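Local coordinates for penicillin-binding protein 1A (Mycobacterium tuberculosis, PDB 5CXW) that cross-links the peptides of peptidoglycan through its penicillin-sensitive transpeptidase domain, the part present here, and is also a glycosyltransferase in its full-length form, at residues L93-G96 and S97-V101; M149-N152 and T153-Y156; Y207-R210 and V211-A215. All coordinates share one frame; numbering follows the deposited sequence.

Contact 1: L93-G96 and S97-V101. With 35P ((2R,4S)-5,5-dimethyl-2-{(1R)-2-oxo-1-[(phenoxyacetyl)amino]ethyl}-1,3-thiazolidine-4-carboxylic acid), chain C.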
loop_
_atom_site.group_PDB
_atom_site.type_symbol
_atom_site.label_atom_id
_atom_site.label_comp_id
_atom_site.label_asym_id
_atom_site.label_seq_id
_atom_site.Cartn_x
_atom_site.Cartn_y
_atom_site.Cartn_z
ATOM N N LEU A 93 9.935 5.267 0.253
ATOM C CA LEU A 93 9.140 6.248 0.922
ATOM C C LEU A 93 8.687 5.779 2.301
ATOM O O LEU A 93 8.293 4.643 2.453
ATOM C CB LEU A 93 7.935 6.609 0.056
ATOM C CG LEU A 93 8.227 7.255 -1.304
ATOM C CD1 LEU A 93 6.971 7.323 -2.186
ATOM C CD2 LEU A 93 8.828 8.657 -1.107
ATOM N N GLN A 94 8.623 6.696 3.271
ATOM C CA GLN A 94 7.978 6.364 4.544
ATOM C C GLN A 94 6.480 6.229 4.332
ATOM O O GLN A 94 5.868 7.037 3.616
ATOM C CB GLN A 94 8.236 7.431 5.630
ATOM C CG GLN A 94 9.728 7.608 5.898
ATOM C CD GLN A 94 9.933 8.581 7.013
ATOM O OE1 GLN A 94 9.537 9.725 6.897
ATOM N NE2 GLN A 94 10.532 8.147 8.092
ATOM N N THR A 95 5.901 5.209 4.934
ATOM C CA THR A 95 4.470 4.857 4.758
ATOM C C THR A 95 3.531 5.340 5.844
ATOM O O THR A 95 2.268 5.271 5.676
ATOM C CB THR A 95 4.343 3.321 4.657
ATOM O OG1 THR A 95 4.970 2.741 5.799
ATOM C CG2 THR A 95 5.012 2.850 3.405
ATOM N N GLY A 96 4.107 5.777 6.990
ATOM C CA GLY A 96 3.313 6.206 8.094
ATOM C C GLY A 96 2.363 5.098 8.510
ATOM O O GLY A 96 2.709 3.920 8.448
ATOM N N SER A 97 1.157 5.498 8.907
ATOM C CA SER A 97 0.200 4.586 9.520
ATOM C C SER A 97 -0.333 3.530 8.577
ATOM O O SER A 97 -0.995 2.597 9.053
ATOM C CB SER A 97 -0.971 5.343 10.072
ATOM O OG SER A 97 -0.558 6.207 11.149
ATOM N N SER A 98 -0.049 3.614 7.279
ATOM C CA SER A 98 -0.496 2.561 6.379
ATOM C C SER A 98 0.229 1.254 6.690
ATOM O O SER A 98 -0.232 0.170 6.296
ATOM C CB SER A 98 -0.365 2.961 4.917
ATOM O OG SER A 98 0.966 3.180 4.509
ATOM N N PHE A 99 1.352 1.345 7.422
ATOM C CA PHE A 99 2.114 0.165 7.756
ATOM C C PHE A 99 1.513 -0.575 8.971
ATOM O O PHE A 99 1.886 -1.761 9.227
ATOM C CB PHE A 99 3.565 0.524 8.061
ATOM C CG PHE A 99 4.537 -0.466 7.476
ATOM C CD1 PHE A 99 4.716 -0.502 6.118
ATOM C CD2 PHE A 99 5.228 -1.362 8.258
ATOM C CE1 PHE A 99 5.544 -1.406 5.539
ATOM C CE2 PHE A 99 6.106 -2.263 7.662
ATOM C CZ PHE A 99 6.247 -2.291 6.316
ATOM N N LYS A 100 0.557 0.050 9.694
ATOM C CA LYS A 100 -0.002 -0.579 10.870
ATOM C C LYS A 100 -0.667 -1.927 10.578
ATOM O O LYS A 100 -0.786 -2.777 11.482
ATOM C CB LYS A 100 -1.060 0.324 11.567
ATOM C CG LYS A 100 -0.455 1.529 12.243
ATOM C CD LYS A 100 -1.477 2.468 12.835
ATOM C CE LYS A 100 -0.744 3.648 13.405
ATOM N NZ LYS A 100 -1.675 4.641 13.812
ATOM N N VAL A 101 -1.197 -2.077 9.370
ATOM C CA VAL A 101 -1.908 -3.305 8.992
ATOM C C VAL A 101 -0.999 -4.490 9.151
ATOM O O VAL A 101 -1.463 -5.588 9.439
ATOM C CB VAL A 101 -2.554 -3.271 7.574
ATOM C CG1 VAL A 101 -3.453 -2.087 7.441
ATOM C CG2 VAL A 101 -1.504 -3.354 6.476
HETATM C C24 35P C . 3.114 14.124 14.151
HETATM C C23 35P C . 3.589 15.430 14.071
HETATM C C22 35P C . 3.448 16.147 12.904
HETATM C C21 35P C . 2.826 15.594 11.795
HETATM C C20 35P C . 2.342 14.305 11.850
HETATM C C19 35P C . 2.477 13.562 13.048
HETATM O O1 35P C . 2.005 12.279 13.184
HETATM C C2 35P C . 1.131 11.762 12.186
HETATM C C3 35P C . 0.519 10.485 12.692
HETATM O O18 35P C . 0.394 10.300 13.895
HETATM N N4 35P C . 0.134 9.650 11.739
HETATM C C5 35P C . -0.536 8.396 12.050
HETATM C C6 35P C . -0.302 7.481 10.919
HETATM O O17 35P C . 0.025 7.830 9.766
HETATM C C8 35P C . -2.109 8.524 12.261
HETATM N N7 35P C . -2.593 8.156 10.961
HETATM S S11 35P C . -2.795 10.059 12.577
HETATM C C10 35P C . -3.606 10.301 11.067
HETATM C C12 35P C . -3.387 11.726 10.560
HETATM C C15 35P C . -5.094 10.084 11.135
HETATM C C9 35P C . -2.916 9.297 10.137
HETATM C C13 35P C . -3.615 8.827 8.900
HETATM O O14 35P C . -4.229 7.719 8.986
HETATM O O16 35P C . -3.498 9.530 7.874
#

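Contact 2: M149-N152 and T153-Y156. With 35P ((2R,4S)-5,5-dimethyl-2-{(1R)-2-oxo-1-[(phenoxyacetyl)amino]ethyl}-1,3-thiazolidine-4-carboxylic acid), chain C.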
loop_
_atom_site.group_PDB
_atom_site.type_symbol
_atom_site.label_atom_id
_atom_site.label_comp_id
_atom_site.label_asym_id
_atom_site.label_seq_id
_atom_site.Cartn_x
_atom_site.Cartn_y
_atom_site.Cartn_z
ATOM N N MET A 149 -9.209 4.442 13.973
ATOM C CA MET A 149 -8.878 5.779 14.492
ATOM C C MET A 149 -7.410 6.140 14.289
ATOM O O MET A 149 -7.000 7.294 14.499
ATOM C CB MET A 149 -9.222 5.859 15.983
ATOM C CG MET A 149 -10.700 5.805 16.236
ATOM S SD MET A 149 -11.025 5.762 18.033
ATOM C CE MET A 149 -10.486 7.408 18.428
ATOM N N SER A 150 -6.641 5.145 13.885
ATOM C CA SER A 150 -5.212 5.226 13.623
ATOM C C SER A 150 -4.433 5.741 14.827
ATOM O O SER A 150 -3.764 6.764 14.780
ATOM C CB SER A 150 -4.915 5.993 12.347
ATOM O OG SER A 150 -3.664 5.507 11.850
ATOM N N LEU A 151 -4.608 5.008 15.920
ATOM C CA LEU A 151 -3.940 5.398 17.152
ATOM C C LEU A 151 -2.514 4.885 17.210
ATOM O O LEU A 151 -2.305 3.685 17.327
ATOM C CB LEU A 151 -4.758 4.958 18.354
ATOM C CG LEU A 151 -6.215 5.467 18.325
ATOM C CD1 LEU A 151 -6.943 4.863 19.525
ATOM C CD2 LEU A 151 -6.283 6.949 18.312
ATOM N N ASN A 152 -1.544 5.783 17.163
ATOM C CA ASN A 152 -0.113 5.428 17.247
ATOM C C ASN A 152 0.204 4.719 18.564
ATOM O O ASN A 152 0.992 3.764 18.602
ATOM C CB ASN A 152 0.762 6.645 17.155
ATOM C CG ASN A 152 0.889 7.191 15.770
ATOM O OD1 ASN A 152 0.167 6.831 14.824
ATOM N ND2 ASN A 152 1.856 8.151 15.636
ATOM N N THR A 153 -0.365 5.225 19.652
ATOM C CA THR A 153 -0.004 4.723 20.984
ATOM C C THR A 153 -0.462 3.249 21.084
ATOM O O THR A 153 0.305 2.351 21.510
ATOM C CB THR A 153 -0.675 5.569 22.053
ATOM O OG1 THR A 153 -2.070 5.574 21.803
ATOM C CG2 THR A 153 -0.118 6.988 22.086
ATOM N N SER A 154 -1.694 2.976 20.665
ATOM C CA SER A 154 -2.244 1.629 20.773
ATOM C C SER A 154 -1.452 0.641 19.922
ATOM O O SER A 154 -1.172 -0.489 20.339
ATOM C CB SER A 154 -3.680 1.666 20.236
ATOM O OG SER A 154 -4.495 2.605 20.943
ATOM N N TYR A 155 -1.074 1.073 18.719
ATOM C CA TYR A 155 -0.334 0.199 17.777
ATOM C C TYR A 155 1.106 -0.030 18.284
ATOM O O TYR A 155 1.680 -1.077 18.032
ATOM C CB TYR A 155 -0.466 0.671 16.292
ATOM C CG TYR A 155 -1.632 -0.113 15.739
ATOM C CD1 TYR A 155 -2.954 0.200 16.071
ATOM C CD2 TYR A 155 -1.425 -1.245 15.008
ATOM C CE1 TYR A 155 -4.023 -0.618 15.677
ATOM C CE2 TYR A 155 -2.442 -2.089 14.605
ATOM C CZ TYR A 155 -3.751 -1.783 14.935
ATOM O OH TYR A 155 -4.759 -2.638 14.604
ATOM N N TYR A 156 1.715 0.971 18.922
ATOM C CA TYR A 156 3.020 0.762 19.599
ATOM C C TYR A 156 2.888 -0.296 20.682
ATOM O O TYR A 156 3.695 -1.240 20.739
ATOM C CB TYR A 156 3.543 2.056 20.195
ATOM C CG TYR A 156 4.891 2.473 19.706
ATOM C CD1 TYR A 156 5.016 3.170 18.546
ATOM C CD2 TYR A 156 6.047 2.197 20.424
ATOM C CE1 TYR A 156 6.246 3.565 18.057
ATOM C CE2 TYR A 156 7.280 2.643 19.991
ATOM C CZ TYR A 156 7.374 3.298 18.788
ATOM O OH TYR A 156 8.604 3.790 18.352
HETATM C C24 35P C . 3.114 14.124 14.151
HETATM C C23 35P C . 3.589 15.430 14.071
HETATM C C22 35P C . 3.448 16.147 12.904
HETATM C C21 35P C . 2.826 15.594 11.795
HETATM C C20 35P C . 2.342 14.305 11.850
HETATM C C19 35P C . 2.477 13.562 13.048
HETATM O O1 35P C . 2.005 12.279 13.184
HETATM C C2 35P C . 1.131 11.762 12.186
HETATM C C3 35P C . 0.519 10.485 12.692
HETATM O O18 35P C . 0.394 10.300 13.895
HETATM N N4 35P C . 0.134 9.650 11.739
HETATM C C5 35P C . -0.536 8.396 12.050
HETATM C C6 35P C . -0.302 7.481 10.919
HETATM O O17 35P C . 0.025 7.830 9.766
HETATM C C8 35P C . -2.109 8.524 12.261
HETATM N N7 35P C . -2.593 8.156 10.961
HETATM S S11 35P C . -2.795 10.059 12.577
HETATM C C10 35P C . -3.606 10.301 11.067
HETATM C C12 35P C . -3.387 11.726 10.560
HETATM C C15 35P C . -5.094 10.084 11.135
HETATM C C9 35P C . -2.916 9.297 10.137
HETATM C C13 35P C . -3.615 8.827 8.900
HETATM O O14 35P C . -4.229 7.719 8.986
HETATM O O16 35P C . -3.498 9.530 7.874
#

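Contact 3: Y207-R210 and V211-A215. With PEG (di(hydroxyethyl)ether), chain D.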
loop_
_atom_site.group_PDB
_atom_site.type_symbol
_atom_site.label_atom_id
_atom_site.label_comp_id
_atom_site.label_asym_id
_atom_site.label_seq_id
_atom_site.Cartn_x
_atom_site.Cartn_y
_atom_site.Cartn_z
ATOM N N TYR A 207 10.220 3.198 8.010
ATOM C CA TYR A 207 11.108 2.649 7.027
ATOM C C TYR A 207 10.647 2.957 5.634
ATOM O O TYR A 207 9.499 3.227 5.400
ATOM C CB TYR A 207 11.312 1.115 7.238
ATOM C CG TYR A 207 12.139 0.843 8.430
ATOM C CD1 TYR A 207 13.513 0.804 8.367
ATOM C CD2 TYR A 207 11.553 0.644 9.651
ATOM C CE1 TYR A 207 14.279 0.655 9.487
ATOM C CE2 TYR A 207 12.317 0.501 10.796
ATOM C CZ TYR A 207 13.695 0.461 10.701
ATOM O OH TYR A 207 14.415 0.293 11.852
ATOM N N GLN A 208 11.585 2.905 4.668
ATOM C CA GLN A 208 11.259 3.137 3.279
ATOM C C GLN A 208 10.681 1.928 2.635
ATOM O O GLN A 208 11.216 0.821 2.761
ATOM C CB GLN A 208 12.513 3.551 2.510
ATOM C CG GLN A 208 13.010 4.916 2.898
ATOM C CD GLN A 208 14.157 5.371 1.998
ATOM O OE1 GLN A 208 14.577 4.674 1.052
ATOM N NE2 GLN A 208 14.647 6.550 2.272
ATOM N N THR A 209 9.568 2.130 1.923
ATOM C CA THR A 209 8.890 1.122 1.164
ATOM C C THR A 209 8.418 1.776 -0.146
ATOM O O THR A 209 8.254 3.001 -0.227
ATOM C CB THR A 209 7.651 0.684 1.980
ATOM O OG1 THR A 209 8.112 0.133 3.212
ATOM C CG2 THR A 209 6.738 -0.381 1.301
ATOM N N ARG A 210 8.185 0.977 -1.183
ATOM C CA ARG A 210 7.708 1.577 -2.459
ATOM C C ARG A 210 6.183 1.474 -2.523
ATOM O O ARG A 210 5.567 0.571 -1.950
ATOM C CB ARG A 210 8.281 0.818 -3.639
ATOM C CG ARG A 210 9.809 0.721 -3.673
ATOM C CD ARG A 210 10.302 -0.187 -4.808
ATOM N NE ARG A 210 9.995 -1.587 -4.486
ATOM C CZ ARG A 210 10.116 -2.625 -5.311
ATOM N NH1 ARG A 210 10.608 -2.476 -6.522
ATOM N NH2 ARG A 210 9.829 -3.851 -4.854
ATOM N N VAL A 211 5.599 2.368 -3.319
ATOM C CA VAL A 211 4.167 2.360 -3.560
ATOM C C VAL A 211 3.778 1.000 -4.161
ATOM O O VAL A 211 2.748 0.416 -3.776
ATOM C CB VAL A 211 3.793 3.514 -4.509
ATOM C CG1 VAL A 211 2.338 3.471 -4.942
ATOM C CG2 VAL A 211 4.049 4.883 -3.889
ATOM N N ILE A 212 4.589 0.461 -5.106
ATOM C CA ILE A 212 4.265 -0.860 -5.636
ATOM C C ILE A 212 4.250 -1.956 -4.582
ATOM O O ILE A 212 3.374 -2.821 -4.631
ATOM C CB ILE A 212 5.131 -1.267 -6.872
ATOM C CG1 ILE A 212 4.685 -2.621 -7.438
ATOM C CG2 ILE A 212 6.640 -1.250 -6.558
ATOM C CD1 ILE A 212 5.023 -2.726 -8.937
ATOM N N ASP A 213 5.151 -1.897 -3.599
ATOM C CA ASP A 213 5.186 -2.879 -2.509
ATOM C C ASP A 213 3.882 -2.811 -1.715
ATOM O O ASP A 213 3.326 -3.816 -1.367
ATOM C CB ASP A 213 6.331 -2.578 -1.511
ATOM C CG ASP A 213 7.726 -2.841 -2.097
ATOM O OD1 ASP A 213 7.942 -3.948 -2.638
ATOM O OD2 ASP A 213 8.624 -1.979 -1.919
ATOM N N MET A 214 3.421 -1.606 -1.426
ATOM C CA MET A 214 2.188 -1.454 -0.625
ATOM C C MET A 214 0.946 -2.010 -1.393
ATOM O O MET A 214 0.129 -2.728 -0.823
ATOM C CB MET A 214 1.951 0.001 -0.220
ATOM C CG MET A 214 2.964 0.532 0.784
ATOM S SD MET A 214 2.959 -0.357 2.357
ATOM C CE MET A 214 1.436 0.239 3.038
ATOM N N ALA A 215 0.861 -1.722 -2.698
ATOM C CA ALA A 215 -0.235 -2.234 -3.480
ATOM C C ALA A 215 -0.211 -3.753 -3.506
ATOM O O ALA A 215 -1.266 -4.430 -3.356
ATOM C CB ALA A 215 -0.207 -1.681 -4.894
HETATM O O2 PEG D . 12.313 10.616 5.354
HETATM C C3 PEG D . 13.386 10.071 4.599
HETATM C C4 PEG D . 12.916 8.776 3.998
HETATM O O4 PEG D . 13.454 7.727 4.778
#

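Contact 1: L93-G96 and S97-V101
Thr95 and Ser98 are linked through one acceptor. Thr95 O takes a hydrogen bond from Ser98 OG at 2.7 Å and a longer one from Ser98 N at 3.3 Å. Both donors arrive from the same face of the carbonyl plane, the nitrogen standing 42° out of it. The hydroxyl gets there because OG sits between the backbone N and the carbonyl carbon (chi1 64°). Thr95 and Phe99 cross at a slant, with Thr95 OG1 3.3 Å from Phe99 CD1. A nearly straight i to i+3 bond of the 3-10 segment 97-99 runs from Phe99 N to Gly96 O at 3.1 Å (N-H...O 168°).

The Ser97 side chain starts away from 93-96, with OG beside its backbone N. There OG carries the opened penicillin V as an acyl ester, 1.3 Å from C6 of 35P. Ser97 N donates to 35P O17 at 2.7 Å, as expected of an oxyanion-hole amide. Ser97 and Lys100, whose NZ bonds weakly to Ser97 OG, are consistent with the SxxK motif of this family.

The turn leads from strand 93-94, paired antiparallel with strand 208-209, into helix 100-109. Met214 of helix 211-222 packs on Thr95 and Ser98, while Trp307 of strand 303-312 touches Thr95.

Contact 2: M149-N152 and T153-Y156
Leu151 and Tyr155 are joined by backbone hydrogen bonding, the first kind of interaction here. Tyr155 N donates to Leu151 O at 3.2 Å and Tyr156 N to Asn152 O at 2.9 Å, the i to i+4 spacing of an alpha helix. Leu151 holds the N-cap position. Just before it, Ser150, with positive phi, is the C-prime residue of a Schellman motif: Leu151 N bonds to Ala146 O and Ser150 N to Leu147 O. One helix ends and the next begins within about two residues.

Van der Waals contacts come second. Ser154 OG lies 3.5 Å from Leu151 CB, and Leu151 CD1 closes in on the same oxygen at 3.6 Å. This follows from OG standing beside the backbone N (chi1 -58°), on the side facing back toward the N-cap. Leu151 O also meets the rim of the Tyr155 ring near its plane, 3.8 Å from CD1.

The third kind is polar and involves the bound ligand. Ser150 OG accepts from N7 of 35P at 3.0 Å and is also hydrogen-bonded to Lys100 NZ and Lys291 NZ. Asn152 ND2 makes a weak, bent bond to O18 of 35P (3.1 Å, 121° at the hydrogen), while its OD1 accepts a hydrogen bond from Lys100 NZ. Ser150 and Asn152 are consistent with the SxN motif of penicillin-binding proteins.

Around this junction, Ala146 of helix 143-149 touches Leu151, Ser154 and Tyr155. Tyr155 also packs on helix 100-109 through Lys100, Ala103 and Leu104, and Ile130 of strand 128-130 meets Asn152, Thr153 and Tyr156.

Contact 3: Y207-R210 and V211-A215
Met214 N donates to Arg210 O at 3.1 Å, the i to i+4 bond that opens helix 211-222. The chain is extended through Thr209 and Arg210, and turns helical at Val211, so Arg210 occupies the N-cap position. The amide of this N-cap residue is held by Asp213: Arg210 N donates to OD2 at 3.1 Å, on the anti lone pair. That is the half of a capping box supplied by the aspartate three residues on.

The same carboxylate holds the Arg210 side chain. The guanidinium grips it side-on, NE to OD2 at 2.9 Å and NH2 to OD1 at 2.9 Å, in a salt bridge. The two planes are 54° apart, and NE meets OD2 from 48° above the carboxylate plane. A bend in the arginine chain (chi3 -71°) brings NE and NH2 round to the acid. OD2 therefore serves two donors, while OD1 also accepts from Ala179 N; with Arg210 beside it in the first helical turn, Asp213 is probably held in its charged form. Ile212 CG2 lies over one guanidinium face, 3.9 Å from Arg210 CZ. Thr209 CG2 packs against Asp213 CB at 3.6 Å.

Thr209 belongs to strand 208-209, paired with Leu93 of strand 93-94. The first turn of helix 211-222 rests on the five-stranded sheet: Val211 and Ala215 touch strands 60-67 and 315-323, and Val211 and Met214 reach Trp307 of strand 303-312.

The contacts follow one another along the chain in numerical order, all within the transpeptidase domain. Contacts 1 and 3, with centres about 9 Å apart, share the two-stranded sheet of 93-94 and 208-209, joined by Leu93 N to Thr209 O at 2.9 Å, and each leads from its strand toward a helix. Contacts 1 and 2, centres about 12 Å apart, both touch the bound penicillin. They also meet directly, Ser97 CB packing 3.2 Å from Ser150 OG, consistent with SxxK and SxN motifs forming one site. Contact 3 has its centre about 20 Å from that of contact 2, nearest atoms about 9 Å apart. It touches the acylated serine's turn through Met214 CE, 3.3 Å from Ser98 OG, while the Met214 side chain stays about 10 Å from 35P.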